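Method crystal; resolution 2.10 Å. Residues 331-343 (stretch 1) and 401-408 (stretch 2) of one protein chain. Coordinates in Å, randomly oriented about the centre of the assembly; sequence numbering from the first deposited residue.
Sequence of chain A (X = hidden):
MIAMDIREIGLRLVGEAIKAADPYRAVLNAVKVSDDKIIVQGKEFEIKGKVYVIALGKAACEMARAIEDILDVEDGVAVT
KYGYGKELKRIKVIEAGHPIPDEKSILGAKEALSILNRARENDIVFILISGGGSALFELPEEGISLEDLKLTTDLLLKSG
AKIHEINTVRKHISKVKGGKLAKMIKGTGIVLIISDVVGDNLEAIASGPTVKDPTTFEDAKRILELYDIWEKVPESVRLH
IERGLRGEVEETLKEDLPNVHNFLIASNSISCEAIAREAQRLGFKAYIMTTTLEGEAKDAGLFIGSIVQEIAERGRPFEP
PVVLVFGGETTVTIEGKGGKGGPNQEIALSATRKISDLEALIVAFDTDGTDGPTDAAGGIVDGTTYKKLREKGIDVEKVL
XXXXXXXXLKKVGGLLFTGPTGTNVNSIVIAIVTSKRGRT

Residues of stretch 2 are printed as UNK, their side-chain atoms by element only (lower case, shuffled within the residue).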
# COMPACT_ATOMS: atom_id res chain seq x y z
N THR A 331 5.14 10.12 11.17
CA THR A 331 5.99 11.07 10.48
C THR A 331 6.89 11.84 11.44
O THR A 331 6.61 11.95 12.63
CB THR A 331 5.15 12.10 9.69
OG1 THR A 331 4.20 12.72 10.57
CG2 THR A 331 4.40 11.43 8.55
N VAL A 332 7.99 12.36 10.90
CA VAL A 332 8.91 13.14 11.69
C VAL A 332 8.85 14.58 11.18
O VAL A 332 9.07 14.84 10.00
CB VAL A 332 10.35 12.61 11.57
CG1 VAL A 332 11.30 13.45 12.43
CG2 VAL A 332 10.40 11.14 12.00
N THR A 333 8.53 15.50 12.08
CA THR A 333 8.45 16.91 11.74
C THR A 333 9.83 17.52 11.92
O THR A 333 10.34 17.60 13.04
CB THR A 333 7.45 17.64 12.65
OG1 THR A 333 6.16 17.03 12.52
CG2 THR A 333 7.36 19.12 12.27
N ILE A 334 10.44 17.96 10.83
CA ILE A 334 11.77 18.55 10.90
C ILE A 334 11.74 20.04 10.57
O ILE A 334 11.30 20.44 9.49
CB ILE A 334 12.75 17.86 9.94
CG1 ILE A 334 12.80 16.36 10.25
CG2 ILE A 334 14.14 18.48 10.09
CD1 ILE A 334 13.71 15.57 9.32
N GLU A 335 12.20 20.86 11.51
CA GLU A 335 12.24 22.30 11.32
C GLU A 335 13.70 22.70 11.19
O GLU A 335 14.30 23.23 12.13
CB GLU A 335 11.60 23.01 12.52
CG GLU A 335 11.52 24.53 12.38
CD GLU A 335 10.71 24.96 11.16
OE1 GLU A 335 9.54 24.54 11.04
OE2 GLU A 335 11.25 25.73 10.33
N GLY A 336 14.27 22.43 10.02
CA GLY A 336 15.66 22.74 9.76
C GLY A 336 16.25 21.65 8.88
O GLY A 336 15.53 21.05 8.07
N LYS A 337 17.54 21.39 9.02
CA LYS A 337 18.19 20.36 8.23
C LYS A 337 18.00 18.98 8.85
O LYS A 337 17.66 18.01 8.16
CB LYS A 337 19.69 20.65 8.08
CG LYS A 337 20.00 21.88 7.24
CD LYS A 337 21.50 22.04 7.04
CE LYS A 337 21.83 23.27 6.20
NZ LYS A 337 23.29 23.40 5.97
N GLY A 338 18.20 18.89 10.16
CA GLY A 338 18.05 17.63 10.86
C GLY A 338 19.21 16.69 10.61
O GLY A 338 20.07 16.97 9.77
N GLY A 339 19.24 15.58 11.33
CA GLY A 339 20.30 14.61 11.17
C GLY A 339 19.87 13.42 10.33
O GLY A 339 18.97 13.53 9.50
N LYS A 340 20.52 12.27 10.55
CA LYS A 340 20.20 11.06 9.80
C LYS A 340 19.19 10.24 10.60
O LYS A 340 19.35 10.06 11.80
CB LYS A 340 21.49 10.25 9.58
CG LYS A 340 21.44 9.26 8.41
CD LYS A 340 22.77 8.51 8.29
CE LYS A 340 22.92 7.84 6.92
NZ LYS A 340 21.82 6.88 6.62
N GLY A 341 18.15 9.74 9.93
CA GLY A 341 17.15 8.96 10.62
C GLY A 341 15.82 8.90 9.89
O GLY A 341 15.74 9.25 8.72
N GLY A 342 14.77 8.46 10.60
CA GLY A 342 13.45 8.35 10.01
C GLY A 342 12.38 8.08 11.06
O GLY A 342 12.70 7.91 12.23
N PRO A 343 11.09 7.99 10.66
CA PRO A 343 9.98 7.74 11.59
C PRO A 343 10.15 6.53 12.51
O PRO A 343 10.20 6.68 13.73
CB PRO A 343 8.78 7.58 10.65
CG PRO A 343 9.15 8.41 9.45
CD PRO A 343 10.61 8.05 9.27
N UNK A 401 15.91 15.38 19.38
CA UNK A 401 15.71 16.80 19.09
C UNK A 401 16.41 17.14 17.78
O UNK A 401 15.88 17.88 16.95
n UNK A 401 17.58 22.12 22.04
c UNK A 401 16.18 19.16 20.01
c UNK A 401 16.86 21.41 20.94
c UNK A 401 16.26 17.65 20.23
c UNK A 401 16.85 19.91 21.16
N UNK A 402 17.61 16.59 17.60
CA UNK A 402 18.39 16.83 16.39
C UNK A 402 17.98 15.92 15.24
O UNK A 402 18.51 16.03 14.13
c UNK A 402 20.52 17.69 17.51
o UNK A 402 22.19 17.66 19.21
c UNK A 402 21.87 17.27 18.07
o UNK A 402 22.61 16.56 17.36
c UNK A 402 19.88 16.60 16.69
N UNK A 403 17.03 15.02 15.49
CA UNK A 403 16.56 14.09 14.47
C UNK A 403 17.74 13.34 13.85
O UNK A 403 17.91 13.30 12.63
n UNK A 403 13.48 14.72 14.44
c UNK A 403 15.78 14.85 13.40
c UNK A 403 14.52 15.47 13.91
c UNK A 403 14.15 16.76 14.05
c UNK A 403 12.54 15.53 14.88
n UNK A 403 12.91 16.77 14.65
N UNK A 404 18.53 12.74 14.71
CA UNK A 404 19.71 12.00 14.29
C UNK A 404 19.65 10.60 14.93
O UNK A 404 20.67 10.06 15.37
c UNK A 404 22.22 12.33 14.11
o UNK A 404 22.25 12.07 12.91
c UNK A 404 20.94 12.77 14.78
n UNK A 404 23.30 12.27 14.88
N UNK A 405 18.45 10.01 14.97
CA UNK A 405 18.27 8.70 15.60
C UNK A 405 19.06 7.57 14.93
O UNK A 405 19.44 6.61 15.59
c UNK A 405 16.78 8.32 15.64
o UNK A 405 16.22 8.27 14.34
N UNK A 406 19.31 7.68 13.63
CA UNK A 406 20.07 6.65 12.93
C UNK A 406 21.43 6.43 13.59
O UNK A 406 21.84 5.30 13.83
c UNK A 406 22.45 4.17 9.04
c UNK A 406 23.15 5.10 9.80
o UNK A 406 23.12 3.28 8.23
c UNK A 406 21.06 4.15 9.07
c UNK A 406 20.37 5.06 9.87
c UNK A 406 20.28 7.04 11.46
c UNK A 406 22.45 6.01 10.60
c UNK A 406 21.05 6.01 10.64
N UNK A 407 22.13 7.53 13.87
CA UNK A 407 23.46 7.44 14.46
C UNK A 407 23.47 6.82 15.86
O UNK A 407 24.43 6.15 16.24
c UNK A 407 25.09 8.60 12.19
c UNK A 407 24.10 8.83 14.51
o UNK A 407 26.16 8.11 12.60
c UNK A 407 24.29 9.48 13.14
o UNK A 407 24.64 8.40 11.04
N UNK A 408 22.41 7.05 16.63
CA UNK A 408 22.34 6.49 17.97
C UNK A 408 22.08 4.99 17.90
O UNK A 408 22.80 4.20 18.52
c UNK A 408 21.25 7.17 18.79
O HOH W 1 21.73 4.36 5.45

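Position 401 carries four carbons in a row ending in a nitrogen, an unbranched chain in the all-t conformation. It lies out of reach of stretch 1, and the atoms identify Lys 401.

Position 402 has three side-chain carbons, the third bearing two oxygens. This carboxylate stays clear of stretch 1; the contact is made by the backbone, whose O accepts a weak hydrogen bond from Gly 339 N at 2.9 Å. The residue is Glu 402.

At position 403 one carbon leads to a five-membered ring of three carbons and two nitrogens. The ring packs against stretch 1: Ile 334 CG1 sits over one face, 4.2 Å from the ring centroid in a CH-pi contact, and Val 332 and Thr 333 also approach the ring. An imidazole of this kind makes the residue His 403. Val 332 CG1 comes within 3.2 Å of His 403 ND1. Thr 333 O is 3.1 Å from His 403 NE2, but the angle is too poor for a hydrogen bond. The residue has positive phi and closes a Schellman motif at the end of the preceding helix. The backbone His 403 O takes a second weak bond from Gly 339 N, also 2.9 Å long, so one amide is shared between two successive carbonyls and points squarely at neither.

Position 404 has two side-chain carbons, the second carrying one oxygen and one nitrogen. The oxygen accepts a well-aligned hydrogen bond from the backbone N of Lys 340. A terminal amide on so short a chain means asparagine. The bond from Lys 340 N to Asn 404 OD1 is 2.9 Å long, with an angle of 165° at the hydrogen. The backbone adds a CA-H...O contact, with Asn 404 CA 3.2 Å from Lys 340 O.

Position 405 has one carbon and one oxygen, and the oxygen lies against Gly 341. This hydroxymethyl group identifies Ser 405. Its OG lies 3.9 Å from Gly 341 CA; an ideal CB on that glycine would come within 2.7 Å of Ser 405 OG, a clash.

Position 406 shows one carbon followed by a six-carbon ring bearing an oxygen. The side chain of Lys 340 runs over one ring face and places its NZ 3.7 Å from the ring centroid, nearly along the ring normal, in a cation-pi interaction. The residue is Tyr 406. Tyr 406 N donates to Lys 340 O at 3.0 Å. Water 1 accepts a hydrogen bond from Lys 340 NZ at 2.8 Å and is weakly bonded to Tyr 406 OH at 3.3 Å.

Position 407 has three carbons, the third with two oxygens, one of which touches the aliphatic part of Lys 340. This is Glu 407, with OE2 3.3 Å from Lys 340 CD.

Position 408 has a single carbon and does not touch stretch 1; it is Ala 408.

The contact therefore centres on Lys 340, whose amide and carbonyl are engaged by Asn 404 OD1 and Tyr 406 N while its side chain covers the tyrosine ring. The close approach at Gly 339 leaves no room for a CB, which would fall 3.0 Å from His 403 O and 2.6 Å from Asn 404 OD1. The imidazole of His 403 extends the packing to Val 332 and Ile 334.

Stretch 2 (401-408) KEHNSYEA
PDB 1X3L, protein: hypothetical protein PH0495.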